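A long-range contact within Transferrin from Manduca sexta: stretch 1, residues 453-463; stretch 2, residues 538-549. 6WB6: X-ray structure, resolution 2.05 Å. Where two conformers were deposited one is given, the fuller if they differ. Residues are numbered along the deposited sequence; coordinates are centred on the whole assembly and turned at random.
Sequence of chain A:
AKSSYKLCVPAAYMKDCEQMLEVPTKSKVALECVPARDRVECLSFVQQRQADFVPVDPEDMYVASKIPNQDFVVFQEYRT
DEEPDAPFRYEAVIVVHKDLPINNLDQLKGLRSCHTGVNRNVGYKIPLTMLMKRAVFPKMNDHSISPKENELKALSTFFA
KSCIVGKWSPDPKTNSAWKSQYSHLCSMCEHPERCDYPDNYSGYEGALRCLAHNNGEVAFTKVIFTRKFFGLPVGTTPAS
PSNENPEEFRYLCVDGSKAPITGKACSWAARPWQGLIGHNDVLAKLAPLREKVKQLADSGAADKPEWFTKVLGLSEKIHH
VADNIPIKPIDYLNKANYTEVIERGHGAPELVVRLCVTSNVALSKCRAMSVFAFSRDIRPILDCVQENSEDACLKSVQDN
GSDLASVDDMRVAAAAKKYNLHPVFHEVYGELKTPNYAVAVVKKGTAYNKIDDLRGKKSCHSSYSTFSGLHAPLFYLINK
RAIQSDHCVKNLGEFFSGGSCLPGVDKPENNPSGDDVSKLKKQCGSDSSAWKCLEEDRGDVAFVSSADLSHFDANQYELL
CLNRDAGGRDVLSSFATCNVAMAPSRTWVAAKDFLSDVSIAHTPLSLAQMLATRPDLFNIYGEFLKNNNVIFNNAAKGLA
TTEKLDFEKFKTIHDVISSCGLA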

ATOM      1  N   ASP A 453      -2.020 -39.365  19.608  1.00 36.35           N
ATOM      2  CA  ASP A 453      -2.614 -39.291  20.942  1.00 39.49           C
ATOM      3  C   ASP A 453      -4.103 -38.986  20.907  1.00 38.00           C
ATOM      4  O   ASP A 453      -4.789 -39.189  21.915  1.00 40.70           O
ATOM      5  CB  ASP A 453      -1.950 -38.211  21.793  1.00 37.53           C
ATOM      6  CG  ASP A 453      -0.475 -38.431  21.975  1.00 36.10           C
ATOM      7  OD1 ASP A 453      -0.004 -39.587  21.859  1.00 36.99           O
ATOM      8  OD2 ASP A 453       0.206 -37.432  22.250  1.00 26.58           O
ATOM      9  N   LEU A 454      -4.612 -38.465  19.799  1.00 40.95           N
ATOM     10  CA  LEU A 454      -6.038 -38.189  19.674  1.00 45.91           C
ATOM     11  C   LEU A 454      -6.804 -39.316  19.003  1.00 40.82           C
ATOM     12  O   LEU A 454      -8.025 -39.200  18.836  1.00 38.32           O
ATOM     13  CB  LEU A 454      -6.242 -36.875  18.918  1.00 41.89           C
ATOM     14  CG  LEU A 454      -5.901 -35.690  19.833  1.00 33.57           C
ATOM     15  CD1 LEU A 454      -5.499 -34.453  19.054  1.00 31.91           C
ATOM     16  CD2 LEU A 454      -7.106 -35.393  20.713  1.00 39.89           C
ATOM     17  N   ARG A 455      -6.136 -40.406  18.634  1.00 36.28           N
ATOM     18  CA  ARG A 455      -6.843 -41.538  18.049  0.50 34.48           C
ATOM     19  C   ARG A 455      -7.798 -42.135  19.076  1.00 33.59           C
ATOM     20  O   ARG A 455      -7.461 -42.274  20.254  1.00 32.76           O
ATOM     21  CB  ARG A 455      -5.853 -42.595  17.565  0.50 35.15           C
ATOM     22  CG  ARG A 455      -6.522 -43.812  16.935  0.50 33.53           C
ATOM     23  CD  ARG A 455      -5.500 -44.800  16.403  0.50 33.56           C
ATOM     24  NE  ARG A 455      -5.251 -44.632  14.973  0.50 34.22           N
ATOM     25  CZ  ARG A 455      -4.235 -43.955  14.444  0.50 36.01           C
ATOM     26  NH1 ARG A 455      -3.326 -43.351  15.211  0.50 35.98           N
ATOM     27  NH2 ARG A 455      -4.131 -43.882  13.124  0.50 40.85           N
ATOM     28  N   GLY A 456      -8.996 -42.496  18.616  1.00 40.91           N
ATOM     29  CA  GLY A 456     -10.047 -42.992  19.478  1.00 35.49           C
ATOM     30  C   GLY A 456     -10.832 -41.916  20.201  1.00 35.57           C
ATOM     31  O   GLY A 456     -11.881 -42.219  20.794  1.00 36.71           O
ATOM     32  N   LYS A 457     -10.368 -40.676  20.170  1.00 32.98           N
ATOM     33  CA  LYS A 457     -10.938 -39.605  20.969  1.00 37.41           C
ATOM     34  C   LYS A 457     -12.094 -38.960  20.207  1.00 35.79           C
ATOM     35  O   LYS A 457     -12.670 -39.563  19.296  1.00 36.01           O
ATOM     36  CB  LYS A 457      -9.825 -38.624  21.332  1.00 31.54           C
ATOM     37  CG  LYS A 457      -8.619 -39.326  21.937  1.00 31.04           C
ATOM     38  N   LYS A 458     -12.456 -37.741  20.593  1.00 31.14           N
ATOM     39  CA  LYS A 458     -13.583 -37.002  20.041  1.00 36.93           C
ATOM     40  C   LYS A 458     -13.083 -35.661  19.527  1.00 32.53           C
ATOM     41  O   LYS A 458     -12.149 -35.079  20.086  1.00 33.52           O
ATOM     42  CB  LYS A 458     -14.676 -36.749  21.114  1.00 41.24           C
ATOM     43  CG  LYS A 458     -15.315 -37.991  21.736  1.00 34.94           C
ATOM     44  CD  LYS A 458     -15.757 -37.692  23.165  1.00 31.57           C
ATOM     45  N   SER A 459     -13.711 -35.144  18.481  1.00 24.53           N
ATOM     46  CA  SER A 459     -13.274 -33.863  17.945  1.00 40.33           C
ATOM     47  C   SER A 459     -14.450 -32.936  17.689  1.00 33.32           C
ATOM     48  O   SER A 459     -15.564 -33.370  17.394  1.00 31.78           O
ATOM     49  CB  SER A 459     -12.482 -34.027  16.653  1.00 34.66           C
ATOM     50  OG  SER A 459     -13.193 -34.839  15.744  1.00 35.07           O
ATOM     51  N   CYS A 460     -14.165 -31.648  17.792  1.00 30.49           N
ATOM     52  CA  CYS A 460     -15.101 -30.577  17.495  1.00 29.53           C
ATOM     53  C   CYS A 460     -14.540 -29.839  16.299  1.00 27.08           C
ATOM     54  O   CYS A 460     -13.323 -29.677  16.192  1.00 30.67           O
ATOM     55  CB  CYS A 460     -15.257 -29.615  18.681  1.00 31.54           C
ATOM     56  SG  CYS A 460     -15.694 -30.381  20.239  1.00 38.77           S
ATOM     57  N   HIS A 461     -15.409 -29.406  15.394  1.00 25.00           N
ATOM     58  CA  HIS A 461     -14.951 -28.760  14.175  1.00 21.68           C
ATOM     59  C   HIS A 461     -15.770 -27.513  13.903  1.00 24.26           C
ATOM     60  O   HIS A 461     -16.945 -27.441  14.254  1.00 24.36           O
ATOM     61  CB  HIS A 461     -15.075 -29.666  12.931  1.00 30.68           C
ATOM     62  CG  HIS A 461     -14.264 -30.922  12.976  1.00 31.56           C
ATOM     63  ND1 HIS A 461     -13.338 -31.235  12.004  1.00 27.73           N
ATOM     64  CD2 HIS A 461     -14.292 -31.980  13.823  1.00 36.37           C
ATOM     65  CE1 HIS A 461     -12.810 -32.418  12.266  1.00 31.52           C
ATOM     66  NE2 HIS A 461     -13.371 -32.892  13.362  1.00 30.95           N
ATOM     67  N   SER A 462     -15.138 -26.541  13.253  1.00 25.26           N
ATOM     68  CA  SER A 462     -15.886 -25.606  12.444  1.00 24.18           C
ATOM     69  C   SER A 462     -16.662 -26.369  11.373  1.00 22.49           C
ATOM     70  O   SER A 462     -16.455 -27.564  11.143  1.00 30.66           O
ATOM     71  CB  SER A 462     -14.967 -24.603  11.767  1.00 19.53           C
ATOM     72  OG  SER A 462     -14.435 -23.718  12.703  1.00 26.49           O
ATOM     73  N   SER A 463     -17.529 -25.640  10.679  1.00 19.46           N
ATOM     74  CA  SER A 463     -18.454 -26.253   9.744  1.00 27.26           C
ATOM     75  C   SER A 463     -17.721 -26.969   8.613  1.00 31.24           C
ATOM     76  O   SER A 463     -16.720 -26.485   8.084  1.00 27.62           O
ATOM     77  CB  SER A 463     -19.387 -25.188   9.163  1.00 30.80           C
ATOM     78  OG  SER A 463     -20.103 -25.720   8.062  1.00 41.31           O
ATOM     79  N   ARG A 538     -17.392 -32.571  24.862  1.00 28.26           N
ATOM     80  CA  ARG A 538     -17.940 -33.389  23.790  1.00 27.75           C
ATOM     81  C   ARG A 538     -16.909 -33.646  22.708  1.00 30.22           C
ATOM     82  O   ARG A 538     -17.117 -34.521  21.859  1.00 29.38           O
ATOM     83  CB  ARG A 538     -19.172 -32.716  23.177  1.00 30.88           C
ATOM     84  CG  ARG A 538     -20.305 -32.507  24.167  1.00 29.95           C
ATOM     85  CD  ARG A 538     -21.561 -31.995  23.473  1.00 32.12           C
ATOM     86  NE  ARG A 538     -21.667 -30.542  23.559  1.00 35.19           N
ATOM     87  CZ  ARG A 538     -21.752 -29.703  22.528  1.00 37.15           C
ATOM     88  NH1 ARG A 538     -21.759 -30.136  21.275  1.00 30.00           N
ATOM     89  NH2 ARG A 538     -21.853 -28.401  22.763  1.00 39.42           N
ATOM     90  N   GLY A 539     -15.834 -32.866  22.703  1.00 31.36           N
ATOM     91  CA  GLY A 539     -14.663 -33.188  21.920  1.00 30.95           C
ATOM     92  C   GLY A 539     -13.427 -32.837  22.721  1.00 29.18           C
ATOM     93  O   GLY A 539     -13.474 -32.015  23.635  1.00 33.28           O
ATOM     94  N   ASP A 540     -12.321 -33.497  22.379  1.00 33.89           N
ATOM     95  CA  ASP A 540     -11.032 -33.315  23.048  1.00 41.64           C
ATOM     96  C   ASP A 540     -10.111 -32.366  22.295  1.00 35.58           C
ATOM     97  O   ASP A 540      -8.998 -32.090  22.759  1.00 32.10           O
ATOM     98  CB  ASP A 540     -10.348 -34.676  23.216  1.00 35.19           C
ATOM     99  CG  ASP A 540     -11.276 -35.712  23.809  1.00 37.01           C
ATOM    100  OD1 ASP A 540     -11.569 -35.587  25.016  1.00 31.35           O
ATOM    101  OD2 ASP A 540     -11.753 -36.610  23.064  1.00 31.95           O
ATOM    102  N   VAL A 541     -10.547 -31.878  21.137  1.00 30.91           N
ATOM    103  CA  VAL A 541      -9.766 -30.959  20.319  1.00 33.89           C
ATOM    104  C   VAL A 541     -10.739 -30.270  19.372  1.00 29.13           C
ATOM    105  O   VAL A 541     -11.669 -30.899  18.860  1.00 28.92           O
ATOM    106  CB  VAL A 541      -8.645 -31.715  19.564  1.00 28.41           C
ATOM    107  CG1 VAL A 541      -9.250 -32.785  18.646  1.00 35.82           C
ATOM    108  CG2 VAL A 541      -7.762 -30.759  18.760  1.00 32.53           C
ATOM    109  N   ALA A 542     -10.538 -28.972  19.147  1.00 27.63           N
ATOM    110  CA  ALA A 542     -11.401 -28.214  18.244  1.00 28.63           C
ATOM    111  C   ALA A 542     -10.591 -27.725  17.053  1.00 24.84           C
ATOM    112  O   ALA A 542      -9.673 -26.924  17.223  1.00 27.27           O
ATOM    113  CB  ALA A 542     -12.055 -27.029  18.955  1.00 20.66           C
ATOM    114  N   PHE A 543     -10.937 -28.200  15.851  1.00 23.04           N
ATOM    115  CA  PHE A 543     -10.337 -27.709  14.605  1.00 26.98           C
ATOM    116  C   PHE A 543     -11.153 -26.508  14.140  1.00 24.56           C
ATOM    117  O   PHE A 543     -12.240 -26.648  13.560  1.00 19.19           O
ATOM    118  CB  PHE A 543     -10.287 -28.785  13.530  1.00 26.90           C
ATOM    119  CG  PHE A 543      -9.588 -30.025  13.968  1.00 28.09           C
ATOM    120  CD1 PHE A 543      -8.214 -30.155  13.809  1.00 34.17           C
ATOM    121  CD2 PHE A 543     -10.294 -31.057  14.572  1.00 26.13           C
ATOM    122  CE1 PHE A 543      -7.559 -31.296  14.240  1.00 23.40           C
ATOM    123  CE2 PHE A 543      -9.640 -32.197  15.014  1.00 29.36           C
ATOM    124  CZ  PHE A 543      -8.277 -32.316  14.842  1.00 26.49           C
ATOM    125  N   VAL A 544     -10.611 -25.328  14.392  1.00 23.36           N
ATOM    126  CA  VAL A 544     -11.263 -24.067  14.092  1.00 23.75           C
ATOM    127  C   VAL A 544     -10.254 -23.219  13.339  1.00 24.05           C
ATOM    128  O   VAL A 544      -9.114 -23.621  13.141  1.00 22.35           O
ATOM    129  CB  VAL A 544     -11.752 -23.380  15.373  1.00 18.85           C
ATOM    130  CG1 VAL A 544     -12.849 -24.235  16.012  1.00 23.43           C
ATOM    131  CG2 VAL A 544     -10.588 -23.178  16.355  1.00 21.65           C
ATOM    132  N   SER A 545     -10.693 -22.060  12.883  1.00 21.69           N
ATOM    133  CA  SER A 545      -9.780 -21.099  12.303  1.00 20.56           C
ATOM    134  C   SER A 545      -9.169 -20.273  13.411  1.00 21.33           C
ATOM    135  O   SER A 545      -9.805 -20.022  14.432  1.00 26.94           O
ATOM    136  CB  SER A 545     -10.482 -20.153  11.334  1.00 26.74           C
ATOM    137  OG  SER A 545      -9.653 -19.002  11.125  1.00 25.68           O
ATOM    138  N   SER A 546      -7.952 -19.788  13.169  1.00 23.61           N
ATOM    139  CA  SER A 546      -7.354 -18.826  14.094  1.00 30.44           C
ATOM    140  C   SER A 546      -8.213 -17.571  14.229  1.00 26.64           C
ATOM    141  O   SER A 546      -8.236 -16.942  15.294  1.00 24.20           O
ATOM    142  CB  SER A 546      -5.950 -18.464  13.627  1.00 26.54           C
ATOM    143  OG  SER A 546      -5.994 -17.874  12.357  1.00 24.05           O
ATOM    144  N   ALA A 547      -8.954 -17.217  13.176  1.00 23.34           N
ATOM    145  CA  ALA A 547      -9.840 -16.055  13.231  1.00 25.51           C
ATOM    146  C   ALA A 547     -10.929 -16.181  14.298  1.00 27.11           C
ATOM    147  O   ALA A 547     -11.492 -15.166  14.714  1.00 27.56           O
ATOM    148  CB  ALA A 547     -10.474 -15.837  11.853  1.00 17.67           C
ATOM    149  N   ASP A 548     -11.238 -17.390  14.748  1.00 28.24           N
ATOM    150  CA  ASP A 548     -12.307 -17.628  15.709  1.00 32.78           C
ATOM    151  C   ASP A 548     -11.788 -17.889  17.113  1.00 28.62           C
ATOM    152  O   ASP A 548     -12.552 -18.351  17.969  1.00 32.68           O
ATOM    153  CB  ASP A 548     -13.164 -18.820  15.275  1.00 30.80           C
ATOM    154  CG  ASP A 548     -14.192 -18.458  14.207  1.00 43.04           C
ATOM    155  OD1 ASP A 548     -14.370 -17.256  13.901  1.00 38.94           O
ATOM    156  OD2 ASP A 548     -14.827 -19.393  13.670  1.00 52.08           O
ATOM    157  N   LEU A 549     -10.516 -17.609  17.375  1.00 23.06           N
ATOM    158  CA  LEU A 549      -9.953 -17.943  18.683  1.00 28.97           C
ATOM    159  C   LEU A 549     -10.452 -17.034  19.818  1.00 33.23           C
ATOM    160  O   LEU A 549     -10.231 -17.373  20.987  1.00 20.82           O
ATOM    161  CB  LEU A 549      -8.424 -17.911  18.605  1.00 33.86           C
ATOM    162  CG  LEU A 549      -7.831 -19.027  17.737  1.00 28.48           C
ATOM    163  CD1 LEU A 549      -6.327 -18.926  17.647  1.00 30.95           C
ATOM    164  CD2 LEU A 549      -8.234 -20.431  18.244  1.00 33.06           C
TER
HETATM  165  O   HOH W   1     -13.419 -21.488  12.440  1.00 26.62           O

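The contact joins two parallel strands, one ending at His-461 and the other at Ser-545, whose axes come within 4.5 Å of each other and diverge by only 17°. Three residues carry much of it: Cys-460, with 85 Å² covered by the other stretch, Phe-543, with 78 Å², and Lys-458, with 66 Å².

Cys-460 pairs with Ala-542 in the register. Its backbone reaches both ways along the partner stretch, as a residue in a parallel sheet does: Cys-460 N donates to Val-541 O at 2.8 Å, and Cys-460 O accepts from Phe-543 N, also at 2.8 Å. The same carbonyl receives a CA-H...O contact, with Ala-542 CA 3.2 Å from Cys-460 O. The two side chains emerge on the same face of the sheet, where Cys-460 CB lies 4.1 Å from Ala-542 CB; the lone methyl of alanine fills little space beside the sulfur-bearing side chain. Cys-460 SG, bonded covalently elsewhere in the structure, lies over Gly-539, 3.4 Å from Gly-539 CA. Glycine suits this place because a CB there would point into the contact, 2.3 Å from Cys-460 SG and 2.9 Å from Ser-459 C, both clashes.

Phe-543 pairs with His-461 on the other face of the sheet. Its carbonyl continues the ladder: Ser-462 N donates to Phe-543 O at 2.9 Å, and His-461 CA approaches Phe-543 O at 3.5 Å in another CA-H...O contact. The rings meet obliquely, with centroids 5.0 Å apart and planes at 39°, and His-461 CE1 comes within 3.7 Å of Phe-543 CD2, an atom that lies over one face of the imidazole. At the edge of the phenyl ring, Ser-459 CB is 3.8 Å from Phe-543 CE2. A broad, flat, apolar ring can thus cover two neighbours at once, while the polar groups of those neighbours bond to each other: Ser-459 OG and His-461 NE2 share a hydrogen bond of 3.1 Å.

Lys-458 makes its contact mainly through its backbone and the first part of its side chain; CE and NZ were not modelled, so the coordinates place no charged end. Lysine suits the place in that the aliphatic start of its side chain can pack on the other stretch, Lys-458 CB lying 3.4 Å from Arg-538 O. It forms a two-bond clasp with Asp-540: Lys-458 N donates to Asp-540 OD2 at 2.8 Å, and Asp-540 N donates to Lys-458 O at 2.8 Å. Aspartate suits the position because its short carboxylate, although CA-to-CB points sideways, can bend round to accept an amide hydrogen while its own amide bonds back. Nearby, Leu-454 adds an apolar touch, with Leu-454 CD2 4.0 Å from Val-541 CG1.

At the other end a water links the side chain of Ser-462 to the second stretch, beside the direct bond from its backbone N. It is 2.5 Å from Ser-462 OG, accepts from Ser-545 N at 2.8 Å from the water oxygen, and donates to Asp-548 OD2 at the same distance. Ser-462 OG and Asp-548 OD2 are 4.4 Å apart, too far for a direct hydrogen bond, and the water bridges them; serine's short hydroxyl gives the water a polar partner.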